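Local coordinates for A rubisco-like protein (Burkholderia fungorum, PDB 3NWR), which is a rubisco-like protein, probably a lyase, that shares the domain families of the rubisco large chain, at residues V280-R285 with V313-V318. Numbering follows the deposited sequence.
Sequences VLHAHR and VDHMHV
H282 pairs with H315 where strands 280-284 and 315-318 run parallel, their axes 23° apart. L281 O takes two backbone bonds, from D314 N at 2.9 Å and a weak one from H315 N. A283 N donates to H315 O at 3.3 Å. The strands then diverge, and a water bridges A283 O and H317 N. Before the paired part, D314 OD2 accepts from L281 N at 2.8 Å through its anti lone pair. R274 also forms a salt bridge with this oxygen.

The H282 ring lies between two histidines of the other strand. H282 ND1 meets H315 ND1 rim to rim at 2.9 Å, with the ring planes nearly perpendicular. H282 NE2 meets H317 NE2, also at 2.9 Å. Both ring nitrogens of H282 are thus hydrogen-bonded, which fixes the ring's rotation. V280 CG1 lies over one face of H315, whose NE2 is hydrogen-bonded to T152. H284 turns an edge, CD2, to a face of H317; H284 ND1 is hydrogen-bonded to N286. On the sheet face opposite H282 and H315, A283 CB packs against V313 CG1 and M316 SD.

H284 NE2 also makes a weak hydrogen bond to the carboxylated lysine at position 195. The histidine cluster thus reaches this modified lysine inside the TIM-barrel catalytic domain, across neighbouring strands of a beta-alpha-beta unit joined through helix 301-309.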
loop_
_atom_site.group_PDB
_atom_site.type_symbol
_atom_site.label_atom_id
_atom_site.label_comp_id
_atom_site.label_asym_id
_atom_site.label_seq_id
_atom_site.Cartn_x
_atom_site.Cartn_y
_atom_site.Cartn_z
ATOM N N VAL A 280 21.065 -0.390 9.711
ATOM C CA VAL A 280 20.682 -0.776 8.352
ATOM C C VAL A 280 19.176 -1.008 8.313
ATOM O O VAL A 280 18.624 -1.675 9.181
ATOM C CB VAL A 280 21.410 -2.064 7.945
ATOM C CG1 VAL A 280 20.940 -2.542 6.566
ATOM C CG2 VAL A 280 22.915 -1.838 7.943
ATOM N N LEU A 281 18.528 -0.462 7.289
ATOM C CA LEU A 281 17.086 -0.584 7.116
ATOM C C LEU A 281 16.818 -1.603 6.010
ATOM O O LEU A 281 17.001 -1.311 4.819
ATOM C CB LEU A 281 16.496 0.774 6.741
ATOM C CG LEU A 281 15.390 1.348 7.613
ATOM C CD1 LEU A 281 14.836 2.604 6.955
ATOM C CD2 LEU A 281 14.299 0.318 7.847
ATOM N N HIS A 282 16.424 -2.803 6.415
ATOM C CA HIS A 282 16.153 -3.905 5.485
ATOM C C HIS A 282 14.660 -3.882 5.146
ATOM O O HIS A 282 13.819 -4.216 5.982
ATOM C CB HIS A 282 16.551 -5.245 6.132
ATOM C CG HIS A 282 16.333 -6.443 5.257
ATOM N ND1 HIS A 282 17.269 -6.883 4.344
ATOM C CD2 HIS A 282 15.293 -7.307 5.176
ATOM C CE1 HIS A 282 16.810 -7.959 3.728
ATOM N NE2 HIS A 282 15.609 -8.233 4.207
ATOM N N ALA A 283 14.334 -3.492 3.918
ATOM C CA ALA A 283 12.940 -3.352 3.508
ATOM C C ALA A 283 12.353 -4.666 3.007
ATOM O O ALA A 283 12.860 -5.237 2.039
ATOM C CB ALA A 283 12.826 -2.277 2.415
ATOM N N HIS A 284 11.294 -5.147 3.650
ATOM C CA HIS A 284 10.614 -6.344 3.173
ATOM C C HIS A 284 9.381 -5.904 2.415
ATOM O O HIS A 284 8.554 -5.170 2.951
ATOM C CB HIS A 284 10.223 -7.298 4.311
ATOM C CG HIS A 284 9.899 -8.673 3.823
ATOM N ND1 HIS A 284 8.681 -8.993 3.265
ATOM C CD2 HIS A 284 10.660 -9.792 3.735
ATOM C CE1 HIS A 284 8.692 -10.260 2.885
ATOM N NE2 HIS A 284 9.880 -10.769 3.163
ATOM N N ARG A 285 9.249 -6.360 1.173
ATOM C CA ARG A 285 8.216 -5.818 0.299
ATOM C C ARG A 285 6.917 -6.623 0.266
ATOM O O ARG A 285 6.090 -6.415 -0.622
ATOM C CB ARG A 285 8.761 -5.638 -1.129
ATOM C CG ARG A 285 8.868 -6.953 -1.906
ATOM C CD ARG A 285 9.508 -6.793 -3.274
ATOM N NE ARG A 285 9.113 -7.916 -4.121
ATOM C CZ ARG A 285 9.541 -8.120 -5.365
ATOM N NH1 ARG A 285 10.421 -7.302 -5.917
ATOM N NH2 ARG A 285 9.062 -9.140 -6.059
ATOM N N VAL A 313 15.685 3.491 2.644
ATOM C CA VAL A 313 15.970 2.075 2.881
ATOM C C VAL A 313 17.330 1.660 2.295
ATOM O O VAL A 313 17.802 2.249 1.321
ATOM C CB VAL A 313 14.864 1.160 2.332
ATOM C CG1 VAL A 313 13.538 1.473 3.026
ATOM C CG2 VAL A 313 14.733 1.317 0.818
ATOM N N ASP A 314 17.939 0.633 2.883
ATOM C CA ASP A 314 19.282 0.211 2.497
ATOM C C ASP A 314 19.291 -1.030 1.613
ATOM O O ASP A 314 20.208 -1.208 0.813
ATOM C CB ASP A 314 20.099 -0.080 3.756
ATOM C CG ASP A 314 20.414 1.168 4.533
ATOM O OD1 ASP A 314 21.078 2.051 3.957
ATOM O OD2 ASP A 314 19.998 1.269 5.711
ATOM N N HIS A 315 18.298 -1.896 1.804
ATOM C CA HIS A 315 18.154 -3.130 1.037
ATOM C C HIS A 315 16.760 -3.195 0.441
ATOM O O HIS A 315 15.792 -2.760 1.068
ATOM C CB HIS A 315 18.261 -4.363 1.929
ATOM C CG HIS A 315 19.509 -4.454 2.750
ATOM N ND1 HIS A 315 19.652 -5.394 3.747
ATOM C CD2 HIS A 315 20.669 -3.754 2.721
ATOM C CE1 HIS A 315 20.849 -5.267 4.299
ATOM N NE2 HIS A 315 21.487 -4.281 3.691
ATOM N N MET A 316 16.646 -3.785 -0.751
ATOM C CA MET A 316 15.343 -4.086 -1.339
ATOM C C MET A 316 15.305 -5.517 -1.851
ATOM O O MET A 316 16.294 -6.009 -2.403
ATOM C CB MET A 316 15.027 -3.144 -2.510
ATOM C CG MET A 316 14.658 -1.716 -2.097
ATOM S SD MET A 316 13.006 -1.541 -1.352
ATOM C CE MET A 316 11.929 -1.664 -2.793
ATOM N N HIS A 317 14.158 -6.171 -1.687
ATOM C CA HIS A 317 13.959 -7.526 -2.179
ATOM C C HIS A 317 13.573 -7.558 -3.647
ATOM O O HIS A 317 12.751 -6.741 -4.105
ATOM C CB HIS A 317 12.882 -8.223 -1.359
ATOM C CG HIS A 317 13.395 -8.795 -0.085
ATOM N ND1 HIS A 317 13.632 -10.142 0.073
ATOM C CD2 HIS A 317 13.749 -8.206 1.082
ATOM C CE1 HIS A 317 14.104 -10.361 1.289
ATOM N NE2 HIS A 317 14.184 -9.202 1.920
ATOM N N VAL A 318 14.136 -8.531 -4.363
ATOM C CA VAL A 318 13.871 -8.704 -5.789
ATOM C C VAL A 318 13.364 -10.101 -6.139
ATOM O O VAL A 318 13.176 -10.417 -7.317
ATOM C CB VAL A 318 15.123 -8.397 -6.638
ATOM C CG1 VAL A 318 15.584 -6.969 -6.398
ATOM C CG2 VAL A 318 16.258 -9.381 -6.346
HETATM O O HOH W 1 11.978 -4.609 -0.512
HETATM O O HOH W 2 10.592 -9.851 -8.466
#